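Local structure of multicopper oxidase (4E9W) at residues Arg248-Asp253 with Ile270-Tyr275. The protein probably couples the one-electron oxidation of its substrates to the four-electron reduction of dioxygen to water at a cluster of copper ions. Residues are numbered along the deposited sequence; the frame is centred on the assembly and turned at random.
Sequences RFIFHD and ITVIEY. With CU (copper (II) ion), chain H.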
loop_
_atom_site.group_PDB
_atom_site.type_symbol
_atom_site.label_atom_id
_atom_site.label_comp_id
_atom_site.label_asym_id
_atom_site.label_seq_id
_atom_site.Cartn_x
_atom_site.Cartn_y
_atom_site.Cartn_z
ATOM N N ARG A 248 -27.881 8.375 -3.243
ATOM C CA ARG A 248 -26.893 9.158 -2.517
ATOM C C ARG A 248 -25.830 8.145 -2.067
ATOM O O ARG A 248 -26.137 7.332 -1.195
ATOM C CB ARG A 248 -27.468 9.915 -1.339
ATOM C CG ARG A 248 -28.379 11.060 -1.737
ATOM C CD ARG A 248 -28.786 11.988 -0.608
ATOM N NE ARG A 248 -29.447 11.329 0.516
ATOM C CZ ARG A 248 -30.778 11.301 0.712
ATOM N NH1 ARG A 248 -31.569 11.903 -0.166
ATOM N NH2 ARG A 248 -31.243 10.666 1.781
ATOM N N PHE A 249 -24.658 8.221 -2.702
ATOM C CA PHE A 249 -23.669 7.172 -2.503
ATOM C C PHE A 249 -22.356 7.738 -2.003
ATOM O O PHE A 249 -21.629 8.447 -2.686
ATOM C CB PHE A 249 -23.450 6.452 -3.838
ATOM C CG PHE A 249 -24.563 5.455 -4.170
ATOM C CD1 PHE A 249 -24.761 4.324 -3.382
ATOM C CD2 PHE A 249 -25.378 5.640 -5.278
ATOM C CE1 PHE A 249 -25.761 3.424 -3.718
ATOM C CE2 PHE A 249 -26.389 4.741 -5.623
ATOM C CZ PHE A 249 -26.562 3.606 -4.831
ATOM N N ILE A 250 -22.046 7.399 -0.738
ATOM C CA ILE A 250 -20.840 7.944 -0.108
ATOM C C ILE A 250 -19.619 7.405 -0.818
ATOM O O ILE A 250 -19.616 6.331 -1.423
ATOM C CB ILE A 250 -20.932 7.659 1.401
ATOM C CG1 ILE A 250 -20.033 8.513 2.300
ATOM C CG2 ILE A 250 -20.664 6.197 1.734
ATOM C CD1 ILE A 250 -20.308 8.194 3.768
ATOM N N PHE A 251 -18.550 8.189 -0.799
ATOM C CA PHE A 251 -17.330 7.899 -1.568
ATOM C C PHE A 251 -16.225 8.305 -0.603
ATOM O O PHE A 251 -16.198 9.478 -0.209
ATOM C CB PHE A 251 -17.415 8.699 -2.848
ATOM C CG PHE A 251 -16.349 8.564 -3.917
ATOM C CD1 PHE A 251 -16.424 9.288 -5.088
ATOM C CD2 PHE A 251 -15.269 7.718 -3.793
ATOM C CE1 PHE A 251 -15.488 9.208 -6.095
ATOM C CE2 PHE A 251 -14.325 7.638 -4.786
ATOM C CZ PHE A 251 -14.411 8.352 -5.952
ATOM N N HIS A 252 -15.372 7.389 -0.150
ATOM C CA HIS A 252 -14.534 7.736 1.002
ATOM C C HIS A 252 -13.266 6.885 1.061
ATOM O O HIS A 252 -13.178 5.834 0.460
ATOM C CB HIS A 252 -15.329 7.555 2.300
ATOM C CG HIS A 252 -15.750 6.135 2.528
ATOM N ND1 HIS A 252 -14.975 5.250 3.264
ATOM C CD2 HIS A 252 -16.844 5.448 2.108
ATOM C CE1 HIS A 252 -15.629 4.077 3.269
ATOM N NE2 HIS A 252 -16.756 4.165 2.586
ATOM N N ASP A 253 -12.298 7.385 1.821
ATOM C CA ASP A 253 -11.114 6.620 2.210
ATOM C C ASP A 253 -11.575 5.491 3.110
ATOM O O ASP A 253 -12.316 5.739 4.087
ATOM C CB ASP A 253 -10.116 7.552 2.894
ATOM C CG ASP A 253 -8.774 6.939 3.243
ATOM O OD1 ASP A 253 -8.592 5.707 3.092
ATOM O OD2 ASP A 253 -7.912 7.723 3.690
ATOM N N ILE A 270 -14.150 12.125 3.002
ATOM C CA ILE A 270 -15.470 11.625 2.671
ATOM C C ILE A 270 -16.210 12.633 1.781
ATOM O O ILE A 270 -16.264 13.800 2.167
ATOM C CB ILE A 270 -16.360 11.382 3.916
ATOM C CG1 ILE A 270 -15.657 10.490 4.939
ATOM C CG2 ILE A 270 -17.755 10.869 3.547
ATOM C CD1 ILE A 270 -16.348 10.393 6.292
ATOM N N THR A 271 -16.759 12.163 0.676
ATOM C CA THR A 271 -17.764 12.924 -0.057
ATOM C C THR A 271 -18.978 12.022 -0.285
ATOM O O THR A 271 -19.009 10.871 0.188
ATOM C CB THR A 271 -17.181 13.507 -1.354
ATOM O OG1 THR A 271 -18.175 14.317 -2.018
ATOM C CG2 THR A 271 -16.701 12.389 -2.305
ATOM N N VAL A 272 -19.979 12.552 -0.979
ATOM C CA VAL A 272 -21.173 11.801 -1.376
ATOM C C VAL A 272 -21.426 12.060 -2.854
ATOM O O VAL A 272 -21.419 13.250 -3.259
ATOM C CB VAL A 272 -22.410 12.238 -0.595
ATOM C CG1 VAL A 272 -23.629 11.436 -1.002
ATOM C CG2 VAL A 272 -22.142 12.077 0.898
ATOM N N ILE A 273 -21.574 10.985 -3.616
ATOM C CA ILE A 273 -22.050 11.108 -4.992
ATOM C C ILE A 273 -23.547 11.333 -4.870
ATOM O O ILE A 273 -24.276 10.374 -4.549
ATOM C CB ILE A 273 -21.714 9.878 -5.817
ATOM C CG1 ILE A 273 -20.191 9.604 -5.798
ATOM C CG2 ILE A 273 -22.276 10.020 -7.219
ATOM C CD1 ILE A 273 -19.783 8.213 -6.248
ATOM N N GLU A 274 -23.941 12.586 -5.126
ATOM C CA GLU A 274 -25.338 13.003 -5.022
ATOM C C GLU A 274 -25.967 13.061 -6.408
ATOM O O GLU A 274 -25.531 13.912 -7.206
ATOM C CB GLU A 274 -25.450 14.407 -4.420
ATOM C CG GLU A 274 -25.129 14.402 -2.908
ATOM C CD GLU A 274 -25.278 15.804 -2.361
ATOM O OE1 GLU A 274 -25.522 16.743 -3.151
ATOM O OE2 GLU A 274 -25.152 16.002 -1.150
ATOM N N TYR A 275 -26.947 12.214 -6.702
ATOM C CA TYR A 275 -27.598 12.334 -8.013
ATOM C C TYR A 275 -28.700 13.384 -7.973
ATOM O O TYR A 275 -29.525 13.388 -7.027
ATOM C CB TYR A 275 -28.190 11.023 -8.493
ATOM C CG TYR A 275 -27.243 9.970 -9.062
ATOM C CD1 TYR A 275 -26.317 9.287 -8.260
ATOM C CD2 TYR A 275 -27.297 9.643 -10.416
ATOM C CE1 TYR A 275 -25.474 8.328 -8.808
ATOM C CE2 TYR A 275 -26.481 8.691 -10.968
ATOM C CZ TYR A 275 -25.565 8.039 -10.160
ATOM O OH TYR A 275 -24.775 7.083 -10.725
HETATM CU CU CU H . -18.305 2.852 2.975
#
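Phe249 pairs with Ile273, and Phe251 with Thr271, in two antiparallel hydrogen-bonded pairs whose four bonds satisfy the amide and carbonyl of each residue. Phe249 N reaches Ile273 O at 2.9 Å, while Ile273 N meets Phe249 O at 2.7 Å. Phe251 N bonds to Thr271 O, and Thr271 N to Phe251 O, both at 2.9 Å. Ile250 and Val272 turn their backbone polar groups away from each other and bond to the backbones of His206 and Leu181, continuing the sheet on either side. Phe251, with CG anti to the backbone N (chi1 -176°), brings CD1 to 3.7 Å from Ile273 CD1 and lays CB beside Thr271 CG2. Cutting this ring back to an alanine would probably open a gap against Ile273 CD1. Threonine suits its place because the methyl packs on Phe251 while OG1 bonds to Gln179 O. On the other face, branched Ile250 sets CG1 3.5 Å from Ile270 CG2. Two buried charges find mates elsewhere: Arg248 in Asp281, Glu274 in Arg182. Histidine serves two ends at His252: ND1 donates to Asp253 O (2.8 Å), which fixes the ring's rotation and leaves NE2 to bind copper at 2.1 Å. His206 of the same chain and His106 of a neighbouring subunit bind the same ion, an arrangement typical of the intersubunit trinuclear copper site in trimeric two-domain multicopper oxidases, built on cupredoxin-fold strands.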